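Local structure of oligopeptide-binding protein oppA (Lactococcus lactis, 3DRF) at residues Phe73-Gly78 with Thr183-Gly188; Met278-Tyr283 with Gly352-Ala357; Ser371-Tyr376 with Lys525-Met530. The protein captures oligopeptides in a closing, Venus fly-trap binding cavity and serves their uptake through the OppABCDF ABC transporter, essential for peptides longer than three residues. All blocks are in the same frame, centred on the assembly; numbering follows the deposited sequence.

Contact 1 of 3, residues Phe73-Gly78 with Thr183-Gly188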
loop_
_atom_site.group_PDB
_atom_site.type_symbol
_atom_site.label_atom_id
_atom_site.label_comp_id
_atom_site.label_asym_id
_atom_site.label_seq_id
_atom_site.Cartn_x
_atom_site.Cartn_y
_atom_site.Cartn_z
ATOM N N PHE A 73 -12.828 -10.632 7.244
ATOM C CA PHE A 73 -12.418 -11.147 8.578
ATOM C C PHE A 73 -12.245 -10.058 9.628
ATOM O O PHE A 73 -11.745 -9.006 9.367
ATOM C CB PHE A 73 -11.106 -11.926 8.440
ATOM C CG PHE A 73 -11.148 -13.016 7.387
ATOM C CD1 PHE A 73 -12.033 -14.068 7.517
ATOM C CD2 PHE A 73 -10.296 -12.972 6.297
ATOM C CE1 PHE A 73 -12.116 -15.084 6.536
ATOM C CE2 PHE A 73 -10.362 -13.986 5.295
ATOM C CZ PHE A 73 -11.290 -15.043 5.415
ATOM N N PHE A 74 -12.615 -10.379 10.847
ATOM C CA PHE A 74 -12.320 -9.532 11.987
ATOM C C PHE A 74 -10.974 -9.964 12.553
ATOM O O PHE A 74 -10.543 -11.063 12.337
ATOM C CB PHE A 74 -13.408 -9.690 13.074
ATOM C CG PHE A 74 -14.712 -8.888 12.826
ATOM C CD1 PHE A 74 -14.890 -8.151 11.698
ATOM C CD2 PHE A 74 -15.726 -8.901 13.773
ATOM C CE1 PHE A 74 -16.070 -7.414 11.501
ATOM C CE2 PHE A 74 -16.918 -8.164 13.558
ATOM C CZ PHE A 74 -17.052 -7.473 12.426
ATOM N N THR A 75 -10.364 -9.036 13.277
ATOM C CA THR A 75 -9.096 -9.283 13.981
ATOM C C THR A 75 -9.116 -8.657 15.349
ATOM O O THR A 75 -9.948 -7.865 15.643
ATOM C CB THR A 75 -7.829 -8.718 13.242
ATOM O OG1 THR A 75 -7.811 -7.285 13.353
ATOM C CG2 THR A 75 -7.785 -9.126 11.734
ATOM N N ASP A 76 -8.174 -9.087 16.161
ATOM C CA ASP A 76 -7.873 -8.392 17.436
ATOM C C ASP A 76 -6.935 -7.221 17.181
ATOM O O ASP A 76 -6.645 -6.931 16.063
ATOM C CB ASP A 76 -7.329 -9.356 18.495
ATOM C CG ASP A 76 -5.971 -9.975 18.132
ATOM O OD1 ASP A 76 -5.282 -9.485 17.299
ATOM O OD2 ASP A 76 -5.680 -10.970 18.764
ATOM N N SER A 77 -6.498 -6.540 18.246
ATOM C CA SER A 77 -5.685 -5.356 18.088
ATOM C C SER A 77 -4.248 -5.657 17.630
ATOM O O SER A 77 -3.555 -4.770 17.269
ATOM C CB SER A 77 -5.610 -4.569 19.411
ATOM O OG SER A 77 -5.003 -5.373 20.398
ATOM N N GLY A 78 -3.856 -6.915 17.663
ATOM C CA GLY A 78 -2.581 -7.384 17.086
ATOM C C GLY A 78 -2.670 -7.964 15.660
ATOM O O GLY A 78 -1.767 -8.555 15.140
ATOM N N THR A 183 -1.769 -16.570 10.330
ATOM C CA THR A 183 -2.639 -16.269 11.482
ATOM C C THR A 183 -3.064 -14.777 11.554
ATOM O O THR A 183 -3.914 -14.456 12.333
ATOM C CB THR A 183 -1.942 -16.630 12.803
ATOM O OG1 THR A 183 -0.684 -15.969 12.812
ATOM C CG2 THR A 183 -1.753 -18.165 12.936
ATOM N N GLN A 184 -2.530 -13.947 10.667
ATOM C CA GLN A 184 -2.660 -12.506 10.780
ATOM C C GLN A 184 -3.212 -11.920 9.477
ATOM O O GLN A 184 -2.779 -12.287 8.374
ATOM C CB GLN A 184 -1.275 -11.924 11.097
ATOM C CG GLN A 184 -1.242 -10.461 11.539
ATOM C CD GLN A 184 0.008 -10.098 12.341
ATOM O OE1 GLN A 184 0.503 -10.919 13.123
ATOM N NE2 GLN A 184 0.485 -8.841 12.200
ATOM N N SER A 185 -4.154 -10.994 9.591
ATOM C CA SER A 185 -4.697 -10.319 8.434
ATOM C C SER A 185 -3.539 -9.570 7.738
ATOM O O SER A 185 -2.616 -9.081 8.360
ATOM C CB SER A 185 -5.830 -9.371 8.854
ATOM O OG SER A 185 -6.367 -8.729 7.721
ATOM N N GLY A 186 -3.628 -9.518 6.414
ATOM C CA GLY A 186 -2.613 -8.859 5.584
ATOM C C GLY A 186 -1.466 -9.798 5.232
ATOM O O GLY A 186 -0.527 -9.361 4.658
ATOM N N ASN A 187 -1.567 -11.081 5.555
ATOM C CA ASN A 187 -0.455 -12.025 5.240
ATOM C C ASN A 187 -0.113 -12.215 3.712
ATOM O O ASN A 187 0.959 -12.534 3.376
ATOM C CB ASN A 187 -0.722 -13.392 5.946
ATOM C CG ASN A 187 -1.899 -14.172 5.340
ATOM O OD1 ASN A 187 -1.828 -14.704 4.271
ATOM N ND2 ASN A 187 -2.999 -14.183 6.054
ATOM N N GLY A 188 -1.116 -12.008 2.851
ATOM C CA GLY A 188 -0.954 -12.041 1.386
ATOM C C GLY A 188 -0.980 -13.430 0.758
ATOM O O GLY A 188 -1.084 -13.548 -0.406
#

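Contact 2 of 3, residues Met278-Tyr283 with Gly352-Ala357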
loop_
_atom_site.group_PDB
_atom_site.type_symbol
_atom_site.label_atom_id
_atom_site.label_comp_id
_atom_site.label_asym_id
_atom_site.label_seq_id
_atom_site.Cartn_x
_atom_site.Cartn_y
_atom_site.Cartn_z
ATOM N N MET A 278 -4.501 13.608 6.537
ATOM C CA MET A 278 -3.863 14.927 6.549
ATOM C C MET A 278 -2.360 14.871 6.750
ATOM O O MET A 278 -1.897 14.101 7.533
ATOM C CB MET A 278 -4.502 15.837 7.612
ATOM C CG MET A 278 -5.935 16.210 7.255
ATOM S SD MET A 278 -6.645 17.392 8.455
ATOM C CE MET A 278 -5.708 18.903 8.079
ATOM N N VAL A 279 -1.653 15.716 6.014
ATOM C CA VAL A 279 -0.192 15.769 6.018
ATOM C C VAL A 279 0.347 16.246 7.398
ATOM O O VAL A 279 -0.258 17.031 8.097
ATOM C CB VAL A 279 0.354 16.689 4.895
ATOM C CG1 VAL A 279 0.196 15.989 3.518
ATOM C CG2 VAL A 279 -0.235 18.108 4.920
ATOM N N SER A 280 1.527 15.769 7.723
ATOM C CA SER A 280 2.181 16.093 8.985
ATOM C C SER A 280 2.414 17.596 9.178
ATOM O O SER A 280 2.378 18.078 10.302
ATOM C CB SER A 280 3.519 15.362 9.071
ATOM O OG SER A 280 3.332 13.951 9.125
ATOM N N SER A 281 2.607 18.326 8.087
ATOM C CA SER A 281 2.932 19.765 8.186
ATOM C C SER A 281 1.760 20.614 8.725
ATOM O O SER A 281 1.972 21.698 9.154
ATOM C CB SER A 281 3.391 20.329 6.857
ATOM O OG SER A 281 2.363 20.231 5.883
ATOM N N GLN A 282 0.542 20.100 8.658
ATOM C CA GLN A 282 -0.633 20.797 9.168
ATOM C C GLN A 282 -1.022 20.477 10.601
ATOM O O GLN A 282 -1.955 20.974 11.104
ATOM C CB GLN A 282 -1.824 20.490 8.205
ATOM C CG GLN A 282 -1.643 21.113 6.802
ATOM C CD GLN A 282 -2.649 20.647 5.806
ATOM O OE1 GLN A 282 -3.370 19.722 6.025
ATOM N NE2 GLN A 282 -2.663 21.303 4.697
ATOM N N TYR A 283 -0.274 19.599 11.238
ATOM C CA TYR A 283 -0.622 19.079 12.566
ATOM C C TYR A 283 -0.794 20.182 13.630
ATOM O O TYR A 283 -1.718 20.146 14.399
ATOM C CB TYR A 283 0.451 18.056 13.007
ATOM C CG TYR A 283 0.148 17.287 14.293
ATOM C CD1 TYR A 283 -1.104 16.684 14.527
ATOM C CD2 TYR A 283 1.140 17.058 15.219
ATOM C CE1 TYR A 283 -1.340 15.946 15.646
ATOM C CE2 TYR A 283 0.884 16.325 16.340
ATOM C CZ TYR A 283 -0.345 15.782 16.550
ATOM O OH TYR A 283 -0.606 14.993 17.677
ATOM N N GLY A 352 6.981 16.798 14.409
ATOM C CA GLY A 352 7.252 15.637 15.241
ATOM C C GLY A 352 6.615 14.315 14.804
ATOM O O GLY A 352 6.854 13.334 15.446
ATOM N N LEU A 353 5.862 14.291 13.704
ATOM C CA LEU A 353 5.129 13.094 13.332
ATOM C C LEU A 353 5.932 12.121 12.488
ATOM O O LEU A 353 5.625 10.983 12.514
ATOM C CB LEU A 353 3.872 13.483 12.587
ATOM C CG LEU A 353 2.837 14.231 13.415
ATOM C CD1 LEU A 353 1.860 14.815 12.415
ATOM C CD2 LEU A 353 2.103 13.250 14.277
ATOM N N SER A 354 6.952 12.610 11.805
ATOM C CA SER A 354 7.794 11.755 10.928
ATOM C C SER A 354 9.147 11.535 11.570
ATOM O O SER A 354 9.779 12.470 11.997
ATOM C CB SER A 354 7.977 12.395 9.551
ATOM O OG SER A 354 6.751 12.495 8.894
ATOM N N THR A 355 9.595 10.312 11.559
ATOM C CA THR A 355 10.878 9.917 12.094
ATOM C C THR A 355 11.701 9.263 10.965
ATOM O O THR A 355 11.250 8.346 10.366
ATOM C CB THR A 355 10.698 8.878 13.241
ATOM O OG1 THR A 355 9.883 9.461 14.291
ATOM C CG2 THR A 355 12.048 8.489 13.797
ATOM N N PRO A 356 12.916 9.731 10.740
ATOM C CA PRO A 356 13.752 9.120 9.688
ATOM C C PRO A 356 13.872 7.608 9.935
ATOM O O PRO A 356 14.213 7.203 11.039
ATOM C CB PRO A 356 15.138 9.782 9.890
ATOM C CG PRO A 356 14.758 11.194 10.413
ATOM C CD PRO A 356 13.594 10.918 11.347
ATOM N N ALA A 357 13.562 6.833 8.920
ATOM C CA ALA A 357 13.573 5.379 9.030
ATOM C C ALA A 357 14.994 4.816 8.933
ATOM O O ALA A 357 15.759 5.248 8.177
ATOM C CB ALA A 357 12.699 4.759 7.901
#

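Contact 3 of 3, residues Ser371-Tyr376 with Lys525-Met530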
loop_
_atom_site.group_PDB
_atom_site.type_symbol
_atom_site.label_atom_id
_atom_site.label_comp_id
_atom_site.label_asym_id
_atom_site.label_seq_id
_atom_site.Cartn_x
_atom_site.Cartn_y
_atom_site.Cartn_z
ATOM N N SER A 371 17.167 -1.881 16.952
ATOM C CA SER A 371 18.019 -0.709 17.030
ATOM C C SER A 371 19.446 -1.013 16.544
ATOM O O SER A 371 20.195 -0.118 16.342
ATOM C CB SER A 371 17.966 -0.112 18.450
ATOM O OG SER A 371 18.581 -0.964 19.384
ATOM N N SER A 372 19.805 -2.255 16.415
ATOM C CA SER A 372 20.967 -2.630 15.744
ATOM C C SER A 372 20.994 -2.050 14.313
ATOM O O SER A 372 22.033 -1.728 13.897
ATOM C CB SER A 372 21.158 -4.183 15.779
ATOM O OG SER A 372 20.467 -4.959 14.746
ATOM N N VAL A 373 19.888 -1.979 13.581
ATOM C CA VAL A 373 19.996 -1.782 12.139
ATOM C C VAL A 373 20.211 -0.307 11.821
ATOM O O VAL A 373 19.475 0.545 12.245
ATOM C CB VAL A 373 18.755 -2.353 11.375
ATOM C CG1 VAL A 373 18.804 -2.015 9.909
ATOM C CG2 VAL A 373 18.712 -3.903 11.531
ATOM N N LYS A 374 21.281 -0.069 11.084
ATOM C CA LYS A 374 21.678 1.258 10.652
ATOM C C LYS A 374 21.396 1.388 9.155
ATOM O O LYS A 374 21.725 0.557 8.361
ATOM C CB LYS A 374 23.157 1.476 10.877
ATOM C CG LYS A 374 23.631 1.209 12.280
ATOM C CD LYS A 374 22.866 2.004 13.335
ATOM C CE LYS A 374 23.366 1.706 14.777
ATOM N NZ LYS A 374 22.368 2.157 15.727
ATOM N N GLY A 375 20.778 2.499 8.835
ATOM C CA GLY A 375 20.435 2.843 7.474
ATOM C C GLY A 375 21.015 4.206 7.093
ATOM O O GLY A 375 22.141 4.495 7.377
ATOM N N TYR A 376 20.178 5.027 6.507
ATOM C CA TYR A 376 20.570 6.316 5.885
ATOM C C TYR A 376 19.901 7.452 6.641
ATOM O O TYR A 376 19.755 8.535 6.132
ATOM C CB TYR A 376 20.219 6.323 4.348
ATOM C CG TYR A 376 20.950 5.215 3.595
ATOM C CD1 TYR A 376 22.192 5.436 2.971
ATOM C CD2 TYR A 376 20.441 3.909 3.596
ATOM C CE1 TYR A 376 22.856 4.394 2.340
ATOM C CE2 TYR A 376 21.106 2.895 2.965
ATOM C CZ TYR A 376 22.314 3.133 2.356
ATOM O OH TYR A 376 23.011 2.143 1.741
ATOM N N LYS A 525 18.282 -9.750 8.955
ATOM C CA LYS A 525 19.154 -9.971 7.765
ATOM C C LYS A 525 18.601 -9.267 6.528
ATOM O O LYS A 525 19.319 -8.605 5.855
ATOM C CB LYS A 525 19.418 -11.463 7.534
ATOM C CG LYS A 525 20.375 -11.690 6.336
ATOM C CD LYS A 525 20.640 -13.180 6.112
ATOM C CE LYS A 525 21.780 -13.450 5.131
ATOM N NZ LYS A 525 21.458 -12.940 3.748
ATOM N N TYR A 526 17.307 -9.418 6.300
ATOM C CA TYR A 526 16.606 -8.714 5.231
ATOM C C TYR A 526 16.770 -7.185 5.314
ATOM O O TYR A 526 17.050 -6.548 4.349
ATOM C CB TYR A 526 15.121 -9.069 5.335
ATOM C CG TYR A 526 14.217 -8.237 4.430
ATOM C CD1 TYR A 526 14.310 -8.304 3.034
ATOM C CD2 TYR A 526 13.265 -7.381 4.981
ATOM C CE1 TYR A 526 13.444 -7.519 2.230
ATOM C CE2 TYR A 526 12.433 -6.618 4.192
ATOM C CZ TYR A 526 12.553 -6.675 2.823
ATOM O OH TYR A 526 11.724 -5.906 1.992
ATOM N N GLN A 527 16.557 -6.641 6.499
ATOM C CA GLN A 527 16.710 -5.192 6.690
ATOM C C GLN A 527 18.159 -4.705 6.405
ATOM O O GLN A 527 18.368 -3.745 5.751
ATOM C CB GLN A 527 16.285 -4.784 8.114
ATOM C CG GLN A 527 14.728 -4.909 8.383
ATOM C CD GLN A 527 14.393 -4.782 9.884
ATOM O OE1 GLN A 527 14.384 -3.720 10.426
ATOM N NE2 GLN A 527 14.095 -5.856 10.485
ATOM N N GLU A 528 19.136 -5.440 6.910
ATOM C CA GLU A 528 20.538 -5.122 6.672
ATOM C C GLU A 528 20.868 -5.278 5.193
ATOM O O GLU A 528 21.503 -4.443 4.643
ATOM C CB GLU A 528 21.435 -6.111 7.449
ATOM C CG GLU A 528 21.459 -5.953 9.012
ATOM C CD GLU A 528 22.144 -7.127 9.697
ATOM O OE1 GLU A 528 22.288 -8.202 9.128
ATOM O OE2 GLU A 528 22.512 -6.896 10.820
ATOM N N ASP A 529 20.406 -6.349 4.563
ATOM C CA ASP A 529 20.775 -6.614 3.164
ATOM C C ASP A 529 20.130 -5.579 2.207
ATOM O O ASP A 529 20.748 -5.152 1.296
ATOM C CB ASP A 529 20.396 -8.057 2.716
ATOM C CG ASP A 529 21.247 -9.117 3.381
ATOM O OD1 ASP A 529 22.272 -8.828 3.971
ATOM O OD2 ASP A 529 20.809 -10.255 3.261
ATOM N N MET A 530 18.915 -5.172 2.480
ATOM C CA MET A 530 18.245 -4.174 1.638
ATOM C C MET A 530 19.000 -2.850 1.769
ATOM O O MET A 530 19.163 -2.184 0.831
ATOM C CB MET A 530 16.798 -3.982 2.112
ATOM C CG MET A 530 15.883 -5.182 1.609
ATOM S SD MET A 530 15.617 -5.169 -0.261
ATOM C CE MET A 530 14.173 -4.041 -0.391
HETATM O O HOH W 1 22.394 -4.653 12.291
#

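Contact 1 of 3, residues Phe73-Gly78 with Thr183-Gly188
T75 meets S185 through carbon alone: methyl CG2 of T75 lies 3.5 Å from CB of S185, closer than usual van der Waals contact. With OG1 set between the backbone N and the carbonyl carbon (chi1 73°), the methyl is left to face the 183-188 loop. An alanine here, without CG2 and OG1, would probably leave a gap against S185 CB and D76 O without its hydroxyl partner. The second touch is polar but unbonded: carbonyl O of G78 sits 3.7 Å from CD of Q184, whose side chain has two conformers, in one of which NE2 bonds the O of S477; this touch is therefore less certain.

The hydrogen bonds stay within each segment or go to neighbours. T75 OG1 donates to D76 O at 3.0 Å. In the type II turn Q184-N187, the amide ND2 of N187 reaches Q184 O at 3.0 Å, almost in its own amide plane. Backbone bonds of S185 with F79 and T183 with F81 tie the loop to the chain following F73-G78. S185 also packs on an apolar side chain of the bound peptide, so T75 backs a residue that lines the peptide cavity. No hydrogen bond crosses between the segments: they meet chiefly by carbon packing, while S185 OG is held by E192.

Contact 2 of 3, residues Met278-Tyr283 with Gly352-Ala357
The phenol ring of Y283 carries L353 on one face: CD2 stands over it in a CH-pi contact, 4.1 Å from the centroid and 19° off the ring normal, shifted toward the rim. The other methyl, CD1, touches the root of the ring, 3.5 Å from Y283 CG. Ring and leucine cross at about a right angle, with CD1 near Y283 CB and CG and CD2 near CE2. The ring also meets that of Y545, their planes inclined at about 50°. Having CG anti to the backbone N (chi1 -173°) sends the ring toward L353.

Two parts of the fold join here. One is a 3-10 turn, S280-Q282, in the connection from strand 274-276 of the five-stranded sheet to helix 283-287; Y283 N donates to S280 O at 3.2 Å, closing the turn. On the other side L353, just before strand 354-356, bonds L543 of strand 536-549 through the backbone.

S280 comes alongside the stem of L353, its OG 3.5 Å from L353 CB, while S280 CB lies 3.8 Å from the methyl CD1 of L353. The hydroxyl, in one of two deposited conformers, also neighbours S354 OG without bonding to it. The carbonyl O of S280 takes a bond from ND2 of N351.

Contact 3 of 3, residues Ser371-Tyr376 with Lys525-Met530
V373 lays its two methyls on the flank of a helix: CG1 touches CB of Q527 at 4.2 Å, and CG2 lies 4.3 Å from CG of E528. In this family 5 solute-binding protein fold, the loop between strand 354-356 and helix 381-390 thus sets one buried valine against helix 516-533. V373 and Q527 side chains cross at about a right angle. CG1 is anti to the backbone N (chi1 174°), which turns it to the stem of Q527 while CG2 is left for E528.

Beyond that stem the Q527 chain runs extended into a buried polar site, where its amide is held at both ends: S359 OG bonds OE1, and NE2 bonds the carbonyls of F368 and F523. The backbone of the loop is fastened as well, V373 O by N358 and K374 O by N531.

On the exposed side a water links E528 to S372 across the segments. It donates to E528 OE2 at 2.7 Å and lies 3.1 Å from S372 OG; its bond to S372 O is weak.

The ammonium of K374 folds back on its own loop, NZ donating almost head-on to S371 O at 3.2 Å. On the helix, K525 NZ forms a salt bridge one turn ahead, 2.8 Å from the syn side of D529 OD2, with D504 as its second carboxylate.

All three contacts are small and have no direct hydrogen bond between their segments; they rest mostly on side-chain packing, with a backbone carbonyl in contact 1 and a water in contact 3. Contact 1 stands apart, its centre about 26 Å or more from the others, beside the bound peptide, which S185 touches. Contacts 2 and 3 are neighbours, their nearest atoms about 5 Å apart, and hold linked elements: strand 354-356 of contact 2 leads on to the loop of contact 3, whose helix 516-533 precedes strand 536-549, the partner of that strand. Contacts 1 and 2 are partly buried, the latter aromatic on aliphatic. Contact 3 is buried, combining a valine with an exposed glutamate.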